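Local coordinates for ethylbenzene dehydrogenase beta-subunit (Aromatoleum aromaticum, PDB 2IVF), which is an iron-sulfur subunit with a 4Fe-4S dicluster domain that binds several iron-sulfur clusters and probably carries electrons between them, at residues 63-75 / 190-202. Numbering follows the deposited sequence.
Sequences GYPRDYERKGGGF and CVEACPYKAIYFN. With SF4 (iron/sulfur cluster), chain S; F3S (Fe3-s4 cluster), chain R.
Lys197 NZ is gripped from both segments. Within 190-202 it donates to Cys194 O at 2.8 Å and to Glu192 O, in each case from above the carbonyl plane. Across the contact it makes weak, longer bonds to the carbonyl oxygens of Lys71 and Gly72. A water accepts from the same ammonium group, with Lys197 NZ 2.8 Å from the water oxygen, and sits close to Tyr68 O and Gly72 O as well. This cage of carbonyls probably steadies the positive charge. The chain reaches it by bending at chi2 (-67°) and again at chi4, which curls the amine back over the turn 194-197. Cys194 O also accepts from Lys197 N, on the opposite face of its plane.

The turn follows the end of helix 189-193 in a bacterial-ferredoxin-type cluster-binding motif. Cys190 binds iron of the Fe3-S4 cluster, while Cys194 SG binds FE1 of the SF4 cluster at 2.4 Å. Ala198 N donates to Cys194 SG almost straight (176°). The loop 63-75 packs against this cluster-binding turn.

Gly74 N donates to Ala193 O at 2.6 Å. Gly73 CA lies 3.2 Å from Glu192 O and 3.3 Å from Ala193 O. Pro195 CA makes a CH...O contact with Gly72 O.

Farther along, Pro65 CD lies 3.6 Å from Lys197 CB. Tyr68 turns its ring edge to Pro195 O. Tyr64 and Tyr200 meet rim to rim, planes at 29°, with Tyr64 CE2 3.4 Å from Tyr200 OH. Tyr64 OH is hydrogen-bonded to Ser91 O.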
ATOM      1  N   GLY B  63      10.802 -15.472  -7.602  1.00 26.55           N
ATOM      2  CA  GLY B  63      11.516 -15.152  -6.398  1.00 25.83           C
ATOM      3  C   GLY B  63      12.490 -14.013  -6.608  1.00 26.09           C
ATOM      4  O   GLY B  63      12.376 -13.212  -7.550  1.00 26.71           O
ATOM      5  N   TYR B  64      13.427 -13.924  -5.681  1.00 23.96           N
ATOM      6  CA  TYR B  64      14.353 -12.828  -5.629  1.00 24.20           C
ATOM      7  C   TYR B  64      15.695 -13.333  -5.137  1.00 24.58           C
ATOM      8  O   TYR B  64      15.736 -13.972  -4.128  1.00 27.49           O
ATOM      9  CB  TYR B  64      13.877 -11.736  -4.684  1.00 24.38           C
ATOM     10  CG  TYR B  64      14.898 -10.613  -4.606  1.00 23.66           C
ATOM     11  CD1 TYR B  64      14.953  -9.652  -5.571  1.00 23.72           C
ATOM     12  CD2 TYR B  64      15.879 -10.604  -3.636  1.00 23.93           C
ATOM     13  CE1 TYR B  64      15.870  -8.645  -5.536  1.00 24.65           C
ATOM     14  CE2 TYR B  64      16.810  -9.602  -3.586  1.00 25.76           C
ATOM     15  CZ  TYR B  64      16.822  -8.621  -4.543  1.00 23.56           C
ATOM     16  OH  TYR B  64      17.793  -7.629  -4.490  1.00 24.45           O
ATOM     17  N   PRO B  65      16.783 -13.076  -5.863  1.00 26.07           N
ATOM     18  CA  PRO B  65      16.773 -12.571  -7.211  1.00 25.71           C
ATOM     19  C   PRO B  65      16.005 -13.525  -8.104  1.00 25.50           C
ATOM     20  O   PRO B  65      15.753 -14.679  -7.720  1.00 24.96           O
ATOM     21  CB  PRO B  65      18.245 -12.557  -7.611  1.00 26.77           C
ATOM     22  CG  PRO B  65      18.978 -12.547  -6.333  1.00 26.22           C
ATOM     23  CD  PRO B  65      18.150 -13.245  -5.336  1.00 26.42           C
ATOM     24  N   ARG B  66      15.634 -13.020  -9.265  1.00 24.81           N
ATOM     25  CA  ARG B  66      14.970 -13.791 -10.292  1.00 25.14           C
ATOM     26  C   ARG B  66      15.613 -15.162 -10.518  1.00 24.90           C
ATOM     27  O   ARG B  66      16.795 -15.266 -10.805  1.00 25.14           O
ATOM     28  CB  ARG B  66      14.991 -13.021 -11.596  1.00 24.78           C
ATOM     29  CG  ARG B  66      14.164 -13.674 -12.708  1.00 26.17           C
ATOM     30  CD  ARG B  66      14.038 -12.783 -13.911  1.00 27.63           C
ATOM     31  NE  ARG B  66      15.300 -12.287 -14.443  1.00 29.93           N
ATOM     32  CZ  ARG B  66      15.417 -11.588 -15.573  1.00 34.41           C
ATOM     33  NH1 ARG B  66      14.347 -11.321 -16.344  1.00 34.37           N
ATOM     34  NH2 ARG B  66      16.618 -11.199 -15.977  1.00 33.28           N
ATOM     35  N   ASP B  67      14.780 -16.191 -10.406  1.00 25.23           N
ATOM     36  CA  ASP B  67      15.127 -17.550 -10.671  1.00 24.86           C
ATOM     37  C   ASP B  67      16.290 -17.980  -9.816  1.00 24.14           C
ATOM     38  O   ASP B  67      17.076 -18.763 -10.258  1.00 23.38           O
ATOM     39  CB  ASP B  67      15.399 -17.770 -12.168  1.00 26.02           C
ATOM     40  CG  ASP B  67      14.116 -17.749 -13.002  1.00 29.45           C
ATOM     41  OD1 ASP B  67      13.045 -17.999 -12.443  1.00 35.45           O
ATOM     42  OD2 ASP B  67      14.186 -17.496 -14.215  1.00 35.32           O
ATOM     43  N   TYR B  68      16.387 -17.485  -8.585  1.00 24.00           N
ATOM     44  CA  TYR B  68      17.512 -17.873  -7.686  1.00 24.79           C
ATOM     45  C   TYR B  68      17.626 -19.395  -7.495  1.00 24.77           C
ATOM     46  O   TYR B  68      18.723 -19.964  -7.262  1.00 24.62           O
ATOM     47  CB  TYR B  68      17.361 -17.180  -6.330  1.00 25.66           C
ATOM     48  CG  TYR B  68      16.468 -17.858  -5.300  1.00 25.26           C
ATOM     49  CD1 TYR B  68      15.111 -17.594  -5.221  1.00 25.62           C
ATOM     50  CD2 TYR B  68      17.001 -18.781  -4.404  1.00 26.69           C
ATOM     51  CE1 TYR B  68      14.305 -18.204  -4.274  1.00 25.57           C
ATOM     52  CE2 TYR B  68      16.230 -19.395  -3.464  1.00 26.68           C
ATOM     53  CZ  TYR B  68      14.874 -19.106  -3.384  1.00 27.52           C
ATOM     54  OH  TYR B  68      14.149 -19.739  -2.431  1.00 26.41           O
ATOM     55  N   GLU B  69      16.474 -20.058  -7.584  1.00 25.03           N
ATOM     56  CA  GLU B  69      16.373 -21.526  -7.401  1.00 25.96           C
ATOM     57  C   GLU B  69      16.942 -22.266  -8.565  1.00 26.85           C
ATOM     58  O   GLU B  69      17.085 -23.499  -8.504  1.00 27.82           O
ATOM     59  CB  GLU B  69      14.890 -21.945  -7.159  1.00 26.08           C
ATOM     60  CG  GLU B  69      14.315 -21.370  -5.928  1.00 25.95           C
ATOM     61  CD  GLU B  69      12.782 -21.461  -5.820  1.00 28.06           C
ATOM     62  OE1 GLU B  69      12.123 -21.035  -6.763  1.00 28.68           O
ATOM     63  OE2 GLU B  69      12.247 -21.934  -4.775  1.00 31.33           O
ATOM     64  N   ARG B  70      17.277 -21.544  -9.635  1.00 25.59           N
ATOM     65  CA  ARG B  70      17.960 -22.143 -10.780  1.00 27.75           C
ATOM     66  C   ARG B  70      19.442 -21.782 -10.854  1.00 25.53           C
ATOM     67  O   ARG B  70      20.096 -22.160 -11.801  1.00 25.87           O
ATOM     68  CB  ARG B  70      17.305 -21.674 -12.074  1.00 27.16           C
ATOM     69  CG  ARG B  70      15.820 -21.939 -12.124  1.00 33.08           C
ATOM     70  CD  ARG B  70      15.356 -22.188 -13.538  1.00 36.75           C
ATOM     71  NE  ARG B  70      14.168 -23.048 -13.487  1.00 47.20           N
ATOM     72  CZ  ARG B  70      12.975 -22.748 -14.011  1.00 49.80           C
ATOM     73  NH1 ARG B  70      12.775 -21.602 -14.678  1.00 51.69           N
ATOM     74  NH2 ARG B  70      11.970 -23.618 -13.878  1.00 49.55           N
ATOM     75  N   LYS B  71      19.960 -21.048  -9.890  1.00 24.02           N
ATOM     76  CA  LYS B  71      21.279 -20.457 -10.030  1.00 25.02           C
ATOM     77  C   LYS B  71      22.397 -21.189  -9.260  1.00 24.89           C
ATOM     78  O   LYS B  71      23.506 -20.656  -9.082  1.00 23.91           O
ATOM     79  CB  LYS B  71      21.224 -18.973  -9.758  1.00 24.77           C
ATOM     80  CG  LYS B  71      20.448 -18.211 -10.863  1.00 26.28           C
ATOM     81  CD  LYS B  71      20.466 -16.701 -10.610  1.00 27.30           C
ATOM     82  CE  LYS B  71      20.022 -15.916 -11.834  1.00 29.43           C
ATOM     83  NZ  LYS B  71      18.869 -16.507 -12.508  1.00 28.31           N
ATOM     84  N   GLY B  72      22.106 -22.397  -8.795  1.00 24.52           N
ATOM     85  CA  GLY B  72      23.144 -23.245  -8.233  1.00 24.22           C
ATOM     86  C   GLY B  72      23.690 -22.786  -6.890  1.00 23.58           C
ATOM     87  O   GLY B  72      23.051 -22.029  -6.181  1.00 23.02           O
ATOM     88  N   GLY B  73      24.889 -23.252  -6.563  1.00 23.41           N
ATOM     89  CA  GLY B  73      25.486 -22.990  -5.262  1.00 24.37           C
ATOM     90  C   GLY B  73      25.050 -24.023  -4.243  1.00 24.35           C
ATOM     91  O   GLY B  73      24.396 -25.017  -4.573  1.00 25.66           O
ATOM     92  N   GLY B  74      25.427 -23.801  -2.998  1.00 24.22           N
ATOM     93  CA  GLY B  74      25.066 -24.698  -1.911  1.00 25.70           C
ATOM     94  C   GLY B  74      25.773 -26.030  -1.967  1.00 25.91           C
ATOM     95  O   GLY B  74      26.775 -26.165  -2.663  1.00 23.49           O
ATOM     96  N   PHE B  75      25.213 -27.030  -1.267  1.00 27.23           N
ATOM     97  CA  PHE B  75      25.814 -28.353  -1.174  1.00 30.09           C
ATOM     98  C   PHE B  75      24.773 -29.467  -1.472  1.00 32.65           C
ATOM     99  O   PHE B  75      23.637 -29.367  -1.035  1.00 33.81           O
ATOM    100  CB  PHE B  75      26.383 -28.600   0.223  1.00 29.04           C
ATOM    101  CG  PHE B  75      27.345 -27.555   0.718  1.00 27.40           C
ATOM    102  CD1 PHE B  75      28.694 -27.623   0.396  1.00 27.70           C
ATOM    103  CD2 PHE B  75      26.914 -26.563   1.593  1.00 26.64           C
ATOM    104  CE1 PHE B  75      29.580 -26.676   0.869  1.00 26.71           C
ATOM    105  CE2 PHE B  75      27.798 -25.626   2.101  1.00 27.99           C
ATOM    106  CZ  PHE B  75      29.143 -25.673   1.723  1.00 26.85           C
ATOM    107  N   CYS B 190      31.327 -16.201  -3.492  1.00 20.13           N
ATOM    108  CA  CYS B 190      30.318 -16.315  -2.428  1.00 20.67           C
ATOM    109  C   CYS B 190      28.948 -16.151  -2.976  1.00 21.46           C
ATOM    110  O   CYS B 190      28.028 -16.840  -2.573  1.00 23.39           O
ATOM    111  CB  CYS B 190      30.544 -15.258  -1.347  1.00 19.67           C
ATOM    112  SG  CYS B 190      30.530 -13.531  -2.006  1.00 20.80           S
ATOM    113  N   VAL B 191      28.790 -15.216  -3.900  1.00 22.15           N
ATOM    114  CA  VAL B 191      27.485 -14.999  -4.514  1.00 22.31           C
ATOM    115  C   VAL B 191      26.997 -16.228  -5.300  1.00 23.26           C
ATOM    116  O   VAL B 191      25.821 -16.639  -5.185  1.00 23.83           O
ATOM    117  CB  VAL B 191      27.505 -13.768  -5.445  1.00 22.60           C
ATOM    118  CG1 VAL B 191      26.124 -13.531  -6.028  1.00 22.87           C
ATOM    119  CG2 VAL B 191      27.980 -12.522  -4.680  1.00 22.02           C
ATOM    120  N   GLU B 192      27.885 -16.811  -6.090  1.00 22.87           N
ATOM    121  CA  GLU B 192      27.569 -18.015  -6.839  1.00 22.83           C
ATOM    122  C   GLU B 192      27.292 -19.217  -5.904  1.00 22.90           C
ATOM    123  O   GLU B 192      26.440 -20.062  -6.172  1.00 23.06           O
ATOM    124  CB  GLU B 192      28.751 -18.366  -7.775  1.00 22.08           C
ATOM    125  CG  GLU B 192      29.103 -17.304  -8.828  1.00 22.25           C
ATOM    126  CD  GLU B 192      30.468 -17.530  -9.475  1.00 24.17           C
ATOM    127  OE1 GLU B 192      31.215 -18.418  -9.044  1.00 28.80           O
ATOM    128  OE2 GLU B 192      30.790 -16.798 -10.404  1.00 26.64           O
ATOM    129  N   ALA B 193      28.052 -19.284  -4.813  1.00 21.83           N
ATOM    130  CA  ALA B 193      27.950 -20.355  -3.841  1.00 21.96           C
ATOM    131  C   ALA B 193      26.699 -20.323  -2.963  1.00 21.14           C
ATOM    132  O   ALA B 193      26.250 -21.363  -2.529  1.00 21.45           O
ATOM    133  CB  ALA B 193      29.199 -20.358  -2.955  1.00 21.45           C
ATOM    134  N   CYS B 194      26.199 -19.151  -2.642  1.00 21.37           N
ATOM    135  CA  CYS B 194      25.036 -19.049  -1.793  1.00 22.07           C
ATOM    136  C   CYS B 194      23.826 -19.478  -2.615  1.00 23.04           C
ATOM    137  O   CYS B 194      23.463 -18.791  -3.550  1.00 22.12           O
ATOM    138  CB  CYS B 194      24.813 -17.636  -1.270  1.00 21.11           C
ATOM    139  SG  CYS B 194      23.130 -17.448  -0.600  1.00 23.53           S
ATOM    140  N   PRO B 195      23.190 -20.606  -2.246  1.00 22.03           N
ATOM    141  CA  PRO B 195      22.111 -21.120  -3.065  1.00 21.78           C
ATOM    142  C   PRO B 195      20.855 -20.319  -2.893  1.00 22.32           C
ATOM    143  O   PRO B 195      19.884 -20.564  -3.596  1.00 23.15           O
ATOM    144  CB  PRO B 195      21.912 -22.510  -2.503  1.00 21.33           C
ATOM    145  CG  PRO B 195      22.246 -22.364  -1.097  1.00 23.40           C
ATOM    146  CD  PRO B 195      23.400 -21.426  -1.052  1.00 23.20           C
ATOM    147  N   TYR B 196      20.861 -19.395  -1.935  1.00 22.55           N
ATOM    148  CA  TYR B 196      19.736 -18.449  -1.765  1.00 22.20           C
ATOM    149  C   TYR B 196      19.911 -17.114  -2.491  1.00 23.27           C
ATOM    150  O   TYR B 196      19.003 -16.227  -2.478  1.00 21.91           O
ATOM    151  CB  TYR B 196      19.559 -18.195  -0.280  1.00 22.26           C
ATOM    152  CG  TYR B 196      19.223 -19.433   0.471  1.00 21.50           C
ATOM    153  CD1 TYR B 196      17.903 -19.878   0.587  1.00 20.45           C
ATOM    154  CD2 TYR B 196      20.211 -20.152   1.089  1.00 23.14           C
ATOM    155  CE1 TYR B 196      17.598 -21.087   1.258  1.00 22.63           C
ATOM    156  CE2 TYR B 196      19.928 -21.340   1.794  1.00 23.77           C
ATOM    157  CZ  TYR B 196      18.614 -21.798   1.888  1.00 22.07           C
ATOM    158  OH  TYR B 196      18.411 -22.978   2.591  1.00 22.96           O
ATOM    159  N   LYS B 197      21.102 -16.925  -3.046  1.00 22.16           N
ATOM    160  CA  LYS B 197      21.536 -15.649  -3.632  1.00 23.36           C
ATOM    161  C   LYS B 197      21.269 -14.480  -2.710  1.00 24.01           C
ATOM    162  O   LYS B 197      20.685 -13.468  -3.115  1.00 24.89           O
ATOM    163  CB  LYS B 197      20.936 -15.463  -5.032  1.00 23.30           C
ATOM    164  CG  LYS B 197      21.414 -16.544  -6.020  1.00 21.63           C
ATOM    165  CD  LYS B 197      22.920 -16.392  -6.295  1.00 23.71           C
ATOM    166  CE  LYS B 197      23.565 -17.526  -7.071  1.00 23.65           C
ATOM    167  NZ  LYS B 197      23.684 -18.831  -6.361  1.00 24.47           N
ATOM    168  N   ALA B 198      21.667 -14.680  -1.446  1.00 23.64           N
ATOM    169  CA  ALA B 198      21.466 -13.715  -0.361  1.00 23.72           C
ATOM    170  C   ALA B 198      22.731 -12.857  -0.110  1.00 24.27           C
ATOM    171  O   ALA B 198      22.857 -12.181   0.911  1.00 25.35           O
ATOM    172  CB  ALA B 198      21.033 -14.440   0.911  1.00 22.86           C
ATOM    173  N   ILE B 199      23.688 -12.899  -1.028  1.00 24.60           N
ATOM    174  CA  ILE B 199      24.813 -11.972  -1.014  1.00 24.55           C
ATOM    175  C   ILE B 199      24.770 -11.253  -2.343  1.00 24.63           C
ATOM    176  O   ILE B 199      24.485 -11.878  -3.380  1.00 24.07           O
ATOM    177  CB  ILE B 199      26.186 -12.676  -0.892  1.00 24.97           C
ATOM    178  CG1 ILE B 199      26.252 -13.614   0.294  1.00 26.34           C
ATOM    179  CG2 ILE B 199      27.303 -11.652  -0.780  1.00 24.47           C
ATOM    180  CD1 ILE B 199      27.731 -14.073   0.678  1.00 25.98           C
ATOM    181  N   TYR B 200      25.078  -9.950  -2.308  1.00 24.58           N
ATOM    182  CA  TYR B 200      24.832  -9.019  -3.392  1.00 23.69           C
ATOM    183  C   TYR B 200      26.062  -8.150  -3.659  1.00 23.86           C
ATOM    184  O   TYR B 200      26.595  -7.525  -2.756  1.00 23.11           O
ATOM    185  CB  TYR B 200      23.661  -8.072  -3.061  1.00 24.58           C
ATOM    186  CG  TYR B 200      22.409  -8.787  -2.637  1.00 24.50           C
ATOM    187  CD1 TYR B 200      21.467  -9.165  -3.574  1.00 22.82           C
ATOM    188  CD2 TYR B 200      22.226  -9.176  -1.318  1.00 25.50           C
ATOM    189  CE1 TYR B 200      20.333  -9.907  -3.192  1.00 27.58           C
ATOM    190  CE2 TYR B 200      21.102  -9.908  -0.930  1.00 25.30           C
ATOM    191  CZ  TYR B 200      20.159 -10.260  -1.854  1.00 25.69           C
ATOM    192  OH  TYR B 200      19.038 -10.978  -1.481  1.00 25.53           O
ATOM    193  N   PHE B 201      26.466  -8.075  -4.911  1.00 22.99           N
ATOM    194  CA  PHE B 201      27.596  -7.270  -5.278  1.00 22.51           C
ATOM    195  C   PHE B 201      27.241  -5.798  -5.199  1.00 22.89           C
ATOM    196  O   PHE B 201      26.173  -5.392  -5.640  1.00 21.26           O
ATOM    197  CB  PHE B 201      28.045  -7.594  -6.686  1.00 21.63           C
ATOM    198  CG  PHE B 201      29.336  -6.957  -7.073  1.00 21.61           C
ATOM    199  CD1 PHE B 201      30.474  -7.087  -6.274  1.00 20.43           C
ATOM    200  CD2 PHE B 201      29.436  -6.265  -8.259  1.00 21.25           C
ATOM    201  CE1 PHE B 201      31.648  -6.503  -6.647  1.00 20.94           C
ATOM    202  CE2 PHE B 201      30.617  -5.711  -8.654  1.00 21.64           C
ATOM    203  CZ  PHE B 201      31.737  -5.824  -7.843  1.00 21.63           C
ATOM    204  N   ASN B 202      28.165  -5.023  -4.639  1.00 23.26           N
ATOM    205  CA  ASN B 202      28.096  -3.550  -4.621  1.00 23.55           C
ATOM    206  C   ASN B 202      29.135  -3.082  -5.646  1.00 24.02           C
ATOM    207  O   ASN B 202      30.338  -3.162  -5.418  1.00 24.73           O
ATOM    208  CB  ASN B 202      28.395  -3.041  -3.220  1.00 23.77           C
ATOM    209  CG  ASN B 202      28.408  -1.541  -3.116  1.00 23.74           C
ATOM    210  OD1 ASN B 202      28.743  -0.847  -4.065  1.00 24.61           O
ATOM    211  ND2 ASN B 202      28.035  -1.027  -1.944  1.00 22.81           N
TER
HETATM  212 FE1  SF4 S1357      23.648 -17.535   1.693  1.00 22.83          FE
HETATM  213 FE2  SF4 S1357      25.738 -17.424   3.288  1.00 23.91          FE
HETATM  214 FE3  SF4 S1357      23.532 -18.885   4.017  1.00 22.80          FE
HETATM  215 FE4  SF4 S1357      23.380 -16.147   3.993  1.00 24.21          FE
HETATM  216  S1  SF4 S1357      24.714 -17.457   5.355  1.00 23.95           S
HETATM  217  S2  SF4 S1357      21.867 -17.639   3.092  1.00 23.92           S
HETATM  218  S3  SF4 S1357      24.772 -15.648   2.277  1.00 21.53           S
HETATM  219  S4  SF4 S1357      24.962 -19.338   2.267  1.00 22.74           S
HETATM  220 FE1  F3S R1356      34.180 -10.698  -1.333  1.00 21.44          FE
HETATM  221 FE3  F3S R1356      35.036 -13.194  -1.027  1.00 21.39          FE
HETATM  222 FE4  F3S R1356      32.666 -12.825  -1.953  1.00 21.29          FE
HETATM  223  S1  F3S R1356      36.194 -11.437  -1.809  1.00 22.48           S
HETATM  224  S2  F3S R1356      32.717 -10.841  -3.001  1.00 20.68           S
HETATM  225  S3  F3S R1356      33.422 -12.199   0.029  1.00 22.85           S
HETATM  226  S4  F3S R1356      34.087 -14.370  -2.663  1.00 22.04           S
HETATM  227  O   HOH W   1      21.246 -20.100  -6.505  1.00 18.78           O